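Local atomic coordinates of C-type diheme-containing protein (PDB entry 6H5L), a protein that binds two c-type hemes and probably transfers electrons as part of a multiheme reductase complex of an anammox bacterium. Residues R42-L46 against G47-F51; T189-N192 against G193-M196; R119-E122 against R123-L126; E202-D205 against D206-W209. One frame throughout, in Å; residues are numbered along the deposited sequence.

Contact 1. Residues R42-L46 against G47-F51; sequences RNFTL and GAYKF. With HEC (heme c), chain L.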
# COMPACT_ATOMS: atom_id res chain seq x y z
N ARG B 42 -15.16 -45.85 -14.38
CA ARG B 42 -16.45 -46.17 -14.98
C ARG B 42 -16.76 -47.66 -14.91
O ARG B 42 -15.90 -48.50 -15.20
CB ARG B 42 -16.48 -45.70 -16.44
CG ARG B 42 -17.85 -45.84 -17.10
CD ARG B 42 -18.84 -44.83 -16.56
NE ARG B 42 -18.44 -43.46 -16.89
CZ ARG B 42 -17.86 -42.62 -16.03
NH1 ARG B 42 -17.62 -43.01 -14.78
NH2 ARG B 42 -17.53 -41.40 -16.42
N ASN B 43 -17.98 -47.98 -14.51
CA ASN B 43 -18.50 -49.35 -14.57
C ASN B 43 -19.13 -49.53 -15.95
O ASN B 43 -20.26 -49.09 -16.19
CB ASN B 43 -19.50 -49.59 -13.44
CG ASN B 43 -19.98 -51.04 -13.38
OD1 ASN B 43 -19.75 -51.83 -14.30
ND2 ASN B 43 -20.66 -51.38 -12.30
N PHE B 44 -18.40 -50.17 -16.86
CA PHE B 44 -18.84 -50.33 -18.24
C PHE B 44 -20.03 -51.27 -18.38
O PHE B 44 -20.67 -51.27 -19.44
CB PHE B 44 -17.69 -50.83 -19.10
CG PHE B 44 -16.52 -49.89 -19.16
CD1 PHE B 44 -16.70 -48.54 -19.42
CD2 PHE B 44 -15.23 -50.36 -18.96
CE1 PHE B 44 -15.63 -47.68 -19.47
CE2 PHE B 44 -14.15 -49.50 -19.01
CZ PHE B 44 -14.35 -48.16 -19.27
N THR B 45 -20.34 -52.06 -17.35
CA THR B 45 -21.38 -53.08 -17.47
C THR B 45 -22.78 -52.49 -17.57
O THR B 45 -23.70 -53.18 -18.01
CB THR B 45 -21.32 -54.05 -16.29
OG1 THR B 45 -21.72 -53.37 -15.09
CG2 THR B 45 -19.90 -54.59 -16.11
N LEU B 46 -22.96 -51.23 -17.18
CA LEU B 46 -24.27 -50.59 -17.22
C LEU B 46 -24.60 -50.00 -18.59
O LEU B 46 -25.76 -49.65 -18.83
CB LEU B 46 -24.36 -49.49 -16.16
CG LEU B 46 -25.76 -49.10 -15.70
CD1 LEU B 46 -26.42 -50.26 -14.97
CD2 LEU B 46 -25.73 -47.85 -14.82
N GLY B 47 -23.62 -49.89 -19.48
CA GLY B 47 -23.86 -49.24 -20.76
C GLY B 47 -24.17 -47.77 -20.66
O GLY B 47 -24.75 -47.20 -21.60
N ALA B 48 -23.80 -47.12 -19.56
CA ALA B 48 -24.06 -45.71 -19.32
C ALA B 48 -22.75 -44.94 -19.47
O ALA B 48 -21.86 -45.06 -18.62
CB ALA B 48 -24.68 -45.49 -17.94
N TYR B 49 -22.65 -44.15 -20.53
CA TYR B 49 -21.47 -43.35 -20.82
C TYR B 49 -21.82 -41.87 -20.69
O TYR B 49 -22.83 -41.42 -21.25
CB TYR B 49 -20.93 -43.66 -22.22
CG TYR B 49 -20.24 -45.01 -22.33
CD1 TYR B 49 -20.96 -46.19 -22.20
CD2 TYR B 49 -18.88 -45.10 -22.58
CE1 TYR B 49 -20.34 -47.42 -22.31
CE2 TYR B 49 -18.25 -46.32 -22.69
CZ TYR B 49 -18.99 -47.48 -22.55
OH TYR B 49 -18.37 -48.71 -22.65
N LYS B 50 -20.99 -41.13 -19.96
CA LYS B 50 -21.28 -39.72 -19.71
C LYS B 50 -21.18 -38.89 -20.99
O LYS B 50 -21.96 -37.94 -21.17
CB LYS B 50 -20.33 -39.16 -18.65
CG LYS B 50 -20.55 -39.67 -17.24
CD LYS B 50 -19.67 -38.90 -16.27
CE LYS B 50 -19.74 -39.44 -14.86
NZ LYS B 50 -18.84 -38.69 -13.94
N PHE B 51 -20.24 -39.22 -21.86
CA PHE B 51 -19.81 -38.33 -22.94
C PHE B 51 -20.09 -38.99 -24.29
O PHE B 51 -19.38 -39.92 -24.70
CB PHE B 51 -18.35 -37.97 -22.76
CG PHE B 51 -17.99 -37.64 -21.34
CD1 PHE B 51 -18.56 -36.55 -20.71
CD2 PHE B 51 -17.12 -38.44 -20.62
CE1 PHE B 51 -18.24 -36.24 -19.40
CE2 PHE B 51 -16.80 -38.14 -19.31
CZ PHE B 51 -17.36 -37.04 -18.70
FE HEC L . -10.75 -45.15 -17.81
CHA HEC L . -13.63 -43.34 -17.41
CHB HEC L . -11.78 -46.05 -20.98
CHC HEC L . -7.90 -47.04 -18.23
CHD HEC L . -9.74 -44.38 -14.61
NA HEC L . -12.39 -44.77 -18.98
C1A HEC L . -13.47 -43.99 -18.62
C2A HEC L . -14.43 -43.96 -19.71
C3A HEC L . -13.91 -44.72 -20.70
C4A HEC L . -12.63 -45.23 -20.26
CMA HEC L . -14.49 -45.05 -22.10
CAA HEC L . -15.75 -43.16 -19.56
CBA HEC L . -16.58 -42.84 -20.80
CGA HEC L . -17.83 -42.11 -20.39
O1A HEC L . -18.23 -42.23 -19.20
O2A HEC L . -18.44 -41.43 -21.25
NB HEC L . -9.99 -46.34 -19.31
C1B HEC L . -10.57 -46.55 -20.55
C2B HEC L . -9.66 -47.37 -21.33
C3B HEC L . -8.60 -47.65 -20.57
C4B HEC L . -8.78 -47.00 -19.29
CMB HEC L . -9.92 -47.86 -22.77
CAB HEC L . -7.36 -48.50 -20.96
CBB HEC L . -6.51 -47.77 -22.02
NC HEC L . -9.13 -45.63 -16.64
C1C HEC L . -8.05 -46.42 -17.01
C2C HEC L . -7.07 -46.36 -15.95
C3C HEC L . -7.63 -45.75 -14.91
C4C HEC L . -8.90 -45.19 -15.35
CMC HEC L . -5.81 -47.25 -15.90
CAC HEC L . -7.00 -45.51 -13.52
CBC HEC L . -5.79 -44.56 -13.64
ND HEC L . -11.55 -44.04 -16.25
C1D HEC L . -10.95 -43.85 -15.01
C2D HEC L . -11.80 -43.01 -14.20
C3D HEC L . -13.01 -42.69 -15.09
C4D HEC L . -12.77 -43.36 -16.34
CMD HEC L . -11.54 -42.54 -12.76
CAD HEC L . -14.24 -41.82 -14.73
CBD HEC L . -13.89 -40.35 -14.90
CGD HEC L . -15.07 -39.50 -14.50
O1D HEC L . -16.17 -39.71 -15.06
O2D HEC L . -14.89 -38.61 -13.63
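Arg-42 and Lys-50 meet beside the propionates of a heme c, NH2 of Arg-42 lying 3.3 Å from CD of the extended Lys-50 chain. With CG anti to the backbone N (chi1 -173°) and two further bends, Arg-42 curls back so that propionate atom O1A sits in the guanidinium plane at its edge, 2.6 Å from NE, while methine CHA of the heme lies over one face. NH2 also donates to O1A and, more straightly (166°), to O1D of the other propionate. Lys-50 N is the third donor to O1A, and Phe-51 N holds O2A at 2.9 Å. Lys-50 NZ donates to O1D as well, though its strongest partner is O1D of the second heme c. A leucine in place of Arg-42 would probably cost O1A two of its three donors and O1D its straight bond from NH2. Phe-44 and Tyr-49 have nearly parallel rings (18°) slid apart until they barely overlap, Phe-44 CD1 lying 3.6 Å from Tyr-49 OH. Phe-44 turns its edge to the porphyrin and stacks on axial His-23, whose ND1 bonds to Arg-42 O. These residues form the propionate and proximal-histidine side of a c-type heme pocket.

Contact 2. Residues T189-N192 against G193-M196; sequences TGLN and GTPM. With HEC (heme c), chain K.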
# COMPACT_ATOMS: atom_id res chain seq x y z
N THR B 189 -26.99 -33.54 -25.15
CA THR B 189 -27.03 -34.99 -25.01
C THR B 189 -27.33 -35.47 -23.61
O THR B 189 -27.91 -36.55 -23.45
CB THR B 189 -25.70 -35.60 -25.46
OG1 THR B 189 -24.64 -35.08 -24.65
CG2 THR B 189 -25.43 -35.28 -26.92
N GLY B 190 -26.96 -34.72 -22.58
CA GLY B 190 -27.08 -35.19 -21.22
C GLY B 190 -26.00 -36.20 -20.88
O GLY B 190 -25.39 -36.84 -21.74
N LEU B 191 -25.75 -36.34 -19.58
CA LEU B 191 -24.71 -37.22 -19.06
C LEU B 191 -25.38 -38.46 -18.47
O LEU B 191 -25.90 -38.42 -17.36
CB LEU B 191 -23.84 -36.50 -18.04
CG LEU B 191 -22.73 -35.59 -18.59
CD1 LEU B 191 -23.29 -34.36 -19.28
CD2 LEU B 191 -21.76 -35.19 -17.48
N ASN B 192 -25.38 -39.55 -19.24
CA ASN B 192 -26.03 -40.79 -18.82
C ASN B 192 -25.39 -41.33 -17.54
O ASN B 192 -24.16 -41.43 -17.44
CB ASN B 192 -25.94 -41.83 -19.93
CG ASN B 192 -26.82 -41.49 -21.12
OD1 ASN B 192 -27.41 -40.41 -21.19
ND2 ASN B 192 -26.89 -42.40 -22.08
N GLY B 193 -26.23 -41.67 -16.57
CA GLY B 193 -25.78 -42.22 -15.31
C GLY B 193 -25.63 -41.21 -14.19
O GLY B 193 -25.36 -41.61 -13.06
N THR B 194 -25.80 -39.93 -14.48
CA THR B 194 -25.65 -38.85 -13.52
C THR B 194 -26.93 -38.04 -13.45
O THR B 194 -27.74 -38.05 -14.40
CB THR B 194 -24.47 -37.94 -13.90
OG1 THR B 194 -24.83 -37.14 -15.03
CG2 THR B 194 -23.25 -38.77 -14.24
N PRO B 195 -27.16 -37.31 -12.35
CA PRO B 195 -28.34 -36.43 -12.28
C PRO B 195 -28.28 -35.23 -13.22
O PRO B 195 -29.21 -34.42 -13.22
CB PRO B 195 -28.36 -35.98 -10.81
CG PRO B 195 -26.95 -36.13 -10.36
CD PRO B 195 -26.43 -37.34 -11.08
N MET B 196 -27.21 -35.08 -14.00
CA MET B 196 -27.09 -34.04 -15.01
C MET B 196 -27.85 -34.47 -16.26
O MET B 196 -27.35 -35.31 -17.02
CB MET B 196 -25.63 -33.76 -15.33
CG MET B 196 -25.41 -32.73 -16.43
SD MET B 196 -25.82 -31.05 -15.93
CE MET B 196 -25.71 -30.21 -17.51
FE HEC K . -24.80 -29.83 -14.27
CHA HEC K . -22.05 -31.72 -15.07
CHB HEC K . -23.76 -27.41 -16.47
CHC HEC K . -27.72 -28.09 -13.75
CHD HEC K . -25.49 -31.81 -11.56
NA HEC K . -23.22 -29.63 -15.58
C1A HEC K . -22.14 -30.48 -15.66
C2A HEC K . -21.12 -29.84 -16.48
C3A HEC K . -21.60 -28.65 -16.86
C4A HEC K . -22.93 -28.49 -16.31
CMA HEC K . -20.86 -27.61 -17.74
CAA HEC K . -19.74 -30.44 -16.82
CBA HEC K . -19.73 -30.96 -18.26
CGA HEC K . -18.39 -31.57 -18.56
O1A HEC K . -17.56 -31.70 -17.63
O2A HEC K . -18.15 -31.94 -19.74
NB HEC K . -25.57 -28.03 -14.92
C1B HEC K . -25.03 -27.28 -15.96
C2B HEC K . -26.05 -26.36 -16.42
C3B HEC K . -27.15 -26.54 -15.67
C4B HEC K . -26.86 -27.60 -14.71
CMB HEC K . -25.84 -25.34 -17.56
CAB HEC K . -28.49 -25.79 -15.76
CBB HEC K . -29.19 -25.97 -17.13
NC HEC K . -26.30 -29.90 -12.88
C1C HEC K . -27.46 -29.14 -12.90
C2C HEC K . -28.40 -29.73 -11.96
C3C HEC K . -27.73 -30.67 -11.27
C4C HEC K . -26.43 -30.86 -11.89
CMC HEC K . -29.74 -29.07 -11.56
CAC HEC K . -28.30 -31.51 -10.10
CBC HEC K . -29.42 -32.45 -10.60
ND HEC K . -23.89 -31.50 -13.43
C1D HEC K . -24.39 -32.18 -12.32
C2D HEC K . -23.57 -33.35 -12.09
C3D HEC K . -22.50 -33.33 -13.19
C4D HEC K . -22.78 -32.14 -13.97
CMD HEC K . -23.74 -34.40 -10.98
CAD HEC K . -21.36 -34.34 -13.41
CBD HEC K . -20.18 -34.01 -12.49
CGD HEC K . -19.13 -35.08 -12.60
O1D HEC K . -19.22 -35.94 -13.52
O2D HEC K . -18.19 -35.08 -11.76
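Leu-191 O is gripped by two donors of Thr-194, its backbone N at 3.3 Å and its OG1 at 2.9 Å, both arriving from the same face of the carbonyl plane and tilted out of it. The first bond closes a type II beta turn from Leu-191 to Thr-194, with Gly-193 at the third position, where positive phi suits a residue without a side chain. The second depends on the first torsion of Thr-194 (chi1 73°), which sets OG1 between the backbone N and the carbonyl carbon, pointing back into the turn. The same hydroxyl accepts a weak bond from Met-196 N, so it links the turn to the ligand residue. A valine in place of Thr-194 would probably leave Leu-191 O with one donor instead of two and Met-196 N without its weak acceptor. A further bond, Leu-191 N to Met-196 O at 3.2 Å, ties the two ends of the loop. Asn-192 OD1 accepts from Gly-57 N, outside the turn. Among the apolar groups, Leu-191 CD1 lies 3.9 Å from Met-196 CG, and Pro-195 CG packs 3.7 Å from heme methyl CMD. Met-196 SD binds the iron at 2.3 Å, with His-142 as the other axial ligand. The turn thus holds its own Leu-191 O and N, while outside partners meet Asn-192 and, through Asp-159, the Gly-193 backbone; the iron is bound by a neutral thioether, and such His/Met ligation generally favours a higher reduction potential than bis-histidine ligation.

Contact 3. Residues R119-E122 against R123-L126; sequences RPTE and RTIL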
# COMPACT_ATOMS: atom_id res chain seq x y z
N ARG B 119 -22.20 -16.76 -32.41
CA ARG B 119 -21.20 -15.78 -32.02
C ARG B 119 -21.46 -15.30 -30.60
O ARG B 119 -22.54 -14.76 -30.33
CB ARG B 119 -21.21 -14.61 -33.00
CG ARG B 119 -20.33 -13.44 -32.61
CD ARG B 119 -18.94 -13.54 -33.22
NE ARG B 119 -18.27 -12.25 -33.24
CZ ARG B 119 -18.32 -11.41 -34.27
NH1 ARG B 119 -18.99 -11.73 -35.37
NH2 ARG B 119 -17.69 -10.24 -34.21
N PRO B 120 -20.53 -15.47 -29.67
CA PRO B 120 -20.75 -14.97 -28.31
C PRO B 120 -20.74 -13.45 -28.26
O PRO B 120 -19.88 -12.79 -28.84
CB PRO B 120 -19.57 -15.55 -27.52
CG PRO B 120 -18.51 -15.80 -28.54
CD PRO B 120 -19.25 -16.18 -29.80
N THR B 121 -21.73 -12.89 -27.55
CA THR B 121 -21.87 -11.45 -27.39
C THR B 121 -22.26 -11.17 -25.94
O THR B 121 -22.50 -12.08 -25.15
CB THR B 121 -22.93 -10.86 -28.33
OG1 THR B 121 -24.23 -11.32 -27.93
CG2 THR B 121 -22.68 -11.28 -29.77
N GLU B 122 -22.31 -9.87 -25.60
CA GLU B 122 -22.87 -9.48 -24.32
C GLU B 122 -24.34 -9.89 -24.21
O GLU B 122 -24.84 -10.14 -23.11
CB GLU B 122 -22.74 -7.97 -24.10
CG GLU B 122 -21.33 -7.48 -23.86
CD GLU B 122 -21.29 -6.00 -23.50
OE1 GLU B 122 -20.78 -5.66 -22.42
OE2 GLU B 122 -21.78 -5.18 -24.31
N ARG B 123 -25.03 -9.96 -25.35
CA ARG B 123 -26.45 -10.33 -25.33
C ARG B 123 -26.62 -11.82 -25.05
O ARG B 123 -27.44 -12.21 -24.21
CB ARG B 123 -27.10 -9.95 -26.66
CG ARG B 123 -28.60 -10.15 -26.69
CD ARG B 123 -29.30 -9.10 -25.84
NE ARG B 123 -29.78 -7.98 -26.64
CZ ARG B 123 -30.18 -6.82 -26.13
NH1 ARG B 123 -30.15 -6.63 -24.82
NH2 ARG B 123 -30.61 -5.86 -26.93
N THR B 124 -25.86 -12.66 -25.75
CA THR B 124 -26.00 -14.10 -25.58
C THR B 124 -25.61 -14.55 -24.18
O THR B 124 -26.20 -15.50 -23.64
CB THR B 124 -25.15 -14.84 -26.62
OG1 THR B 124 -23.77 -14.47 -26.47
CG2 THR B 124 -25.61 -14.49 -28.03
N ILE B 125 -24.62 -13.89 -23.57
CA ILE B 125 -24.19 -14.26 -22.23
C ILE B 125 -25.28 -13.97 -21.21
O ILE B 125 -25.54 -14.77 -20.30
CB ILE B 125 -22.87 -13.55 -21.88
CG1 ILE B 125 -21.74 -14.04 -22.79
CG2 ILE B 125 -22.51 -13.77 -20.42
CD1 ILE B 125 -20.43 -13.31 -22.59
N LEU B 126 -25.95 -12.82 -21.34
CA LEU B 126 -27.00 -12.47 -20.39
C LEU B 126 -28.24 -13.34 -20.58
O LEU B 126 -28.95 -13.61 -19.61
CB LEU B 126 -27.36 -10.99 -20.53
CG LEU B 126 -26.67 -10.04 -19.54
CD1 LEU B 126 -25.16 -10.20 -19.58
CD2 LEU B 126 -27.07 -8.60 -19.82
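Thr-121 and Thr-124 form a capping box at the start of helix 122-135. Thr-121 is the N-cap: its OG1 accepts from Thr-124 N at 3.0 Å along a nearly straight path (165°), and also, weakly, from Arg-123 N. Both hydroxyls lie between their own backbone N and carbonyl carbon (chi1 69° for Thr-121, 60° for Thr-124), which points each at the main chain of the other. Glu-122, the first helical residue, covers the turn chiefly with its backbone and CB: its O takes a weak bond from Leu-126 N and lies 3.5 Å from Leu-126 CD1. Arg-123 keeps CB against the cap, 3.4 Å from Thr-121 OG1. The Glu-122 carboxylate makes a salt bridge with Arg-96 of the hydroxylamine oxidoreductase-like chain. Arg-123 and Thr-121 pack on Arg-77 and Ile-82 of that same chain, so this helix start lies at a subunit interface. Thr-124 OG1 also bonds to His-213 of helix 205-217. The box is completed by Thr-121 N, which donates to Thr-124 OG1 at 2.8 Å.

Contact 4. Residues E202-D205 against D206-W209; sequences ELSD and DERW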
# COMPACT_ATOMS: atom_id res chain seq x y z
N GLU B 202 -35.87 -29.07 -23.19
CA GLU B 202 -36.27 -27.86 -22.48
C GLU B 202 -35.84 -26.59 -23.22
O GLU B 202 -36.47 -25.55 -23.05
CB GLU B 202 -35.68 -27.85 -21.07
CG GLU B 202 -36.37 -28.78 -20.09
CD GLU B 202 -35.88 -30.21 -20.20
OE1 GLU B 202 -35.08 -30.50 -21.12
OE2 GLU B 202 -36.28 -31.04 -19.36
N LEU B 203 -34.80 -26.67 -24.04
CA LEU B 203 -34.23 -25.50 -24.69
C LEU B 203 -34.03 -25.77 -26.18
O LEU B 203 -33.82 -26.92 -26.59
CB LEU B 203 -32.89 -25.10 -24.06
CG LEU B 203 -32.90 -24.84 -22.55
CD1 LEU B 203 -31.48 -24.62 -22.04
CD2 LEU B 203 -33.78 -23.65 -22.22
N SER B 204 -34.09 -24.71 -26.97
CA SER B 204 -33.80 -24.79 -28.39
C SER B 204 -32.29 -24.83 -28.62
O SER B 204 -31.49 -24.69 -27.70
CB SER B 204 -34.43 -23.61 -29.14
OG SER B 204 -33.88 -22.38 -28.70
N ASP B 205 -31.91 -25.03 -29.88
CA ASP B 205 -30.49 -25.01 -30.23
C ASP B 205 -29.85 -23.67 -29.88
O ASP B 205 -28.74 -23.63 -29.33
CB ASP B 205 -30.31 -25.31 -31.72
CG ASP B 205 -30.50 -26.78 -32.05
OD1 ASP B 205 -30.71 -27.58 -31.11
OD2 ASP B 205 -30.44 -27.14 -33.25
N ASP B 206 -30.54 -22.57 -30.18
CA ASP B 206 -29.98 -21.25 -29.91
C ASP B 206 -29.85 -21.00 -28.41
O ASP B 206 -28.87 -20.39 -27.96
CB ASP B 206 -30.83 -20.17 -30.57
CG ASP B 206 -30.81 -20.25 -32.09
OD1 ASP B 206 -31.12 -21.33 -32.63
OD2 ASP B 206 -30.48 -19.23 -32.73
N GLU B 207 -30.83 -21.45 -27.63
CA GLU B 207 -30.80 -21.19 -26.19
C GLU B 207 -29.68 -21.95 -25.50
O GLU B 207 -29.13 -21.48 -24.50
CB GLU B 207 -32.15 -21.54 -25.56
CG GLU B 207 -33.29 -20.66 -26.03
CD GLU B 207 -34.62 -21.06 -25.43
OE1 GLU B 207 -34.99 -20.51 -24.37
OE2 GLU B 207 -35.29 -21.93 -26.01
N ARG B 208 -29.31 -23.13 -26.01
CA ARG B 208 -28.19 -23.87 -25.44
C ARG B 208 -26.85 -23.28 -25.84
O ARG B 208 -25.86 -23.49 -25.13
CB ARG B 208 -28.27 -25.34 -25.84
CG ARG B 208 -29.46 -26.07 -25.23
CD ARG B 208 -29.39 -27.57 -25.45
NE ARG B 208 -29.29 -27.91 -26.87
CZ ARG B 208 -30.32 -27.98 -27.70
NH1 ARG B 208 -31.55 -27.74 -27.25
NH2 ARG B 208 -30.14 -28.30 -28.97
N TRP B 209 -26.78 -22.54 -26.95
CA TRP B 209 -25.59 -21.76 -27.24
C TRP B 209 -25.51 -20.54 -26.33
O TRP B 209 -24.42 -20.16 -25.88
CB TRP B 209 -25.55 -21.34 -28.71
CG TRP B 209 -25.20 -22.46 -29.65
CD1 TRP B 209 -26.03 -23.05 -30.56
CD2 TRP B 209 -23.94 -23.13 -29.76
NE1 TRP B 209 -25.36 -24.04 -31.24
CE2 TRP B 209 -24.07 -24.11 -30.77
CE3 TRP B 209 -22.71 -22.99 -29.11
CZ2 TRP B 209 -23.02 -24.95 -31.13
CZ3 TRP B 209 -21.67 -23.83 -29.48
CH2 TRP B 209 -21.83 -24.79 -30.48
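The Arg-208 guanidinium has Ser-204 O over one face, 3.1 Å above the plane and offset toward the rim, with Asp-205 CA on that face too; Leu-203 O lies in plane at the edge, though the angle is poor for a hydrogen bond. The group thus folds back over a capping box formed by Ser-204 and Glu-207 at the start of helix 205-217. The Asp-205 carboxylate stands nearly perpendicular to the guanidinium (87°); their OD1-NH2 salt bridge is too short in the model to rely on. Arg-208 NE bonds to Thr-188 of helix 180-189 and NH2, with the same reserve, to Tyr-184. The Trp-209 ring, stacked on Tyr-184, meets Asp-205 O obliquely through CD1. Leu-203 CB packs between Arg-208 CG (3.8 Å) and Glu-207 CB (3.9 Å), its side chain touching Ile-131 of helix 122-135. In the box, Ser-204 is the N-cap, its OG receiving a weak bond from Glu-207 N. The extended Glu-207 chain returns the carboxylate to the cap, where OE2 takes two donors: Ser-204 N at 3.2 Å, from above the carboxylate plane, and Ser-204 OG at 3.1 Å, on the anti lone pair.

From the N terminus the order is contact 1 (42-51), contact 3 (119-126), contact 2 (189-196) and contact 4 (202-209), each a local turn or helix start, all in series with none nesting or crossing. Contact 1 lies in the loop between helices 20-23 and 62-71, contact 2 in that between helices 180-189 and 205-217. These two touch, Lys-50 CE packing 3.6 Å from Thr-194 CG2, so the two heme regions meet there. Contacts 3 and 4 open helices 122-135 and 205-217, with centres about 13 Å apart on the same side of the chain's centre. Contact 1 lies opposite both, its centre about 35 Å from that of contact 3.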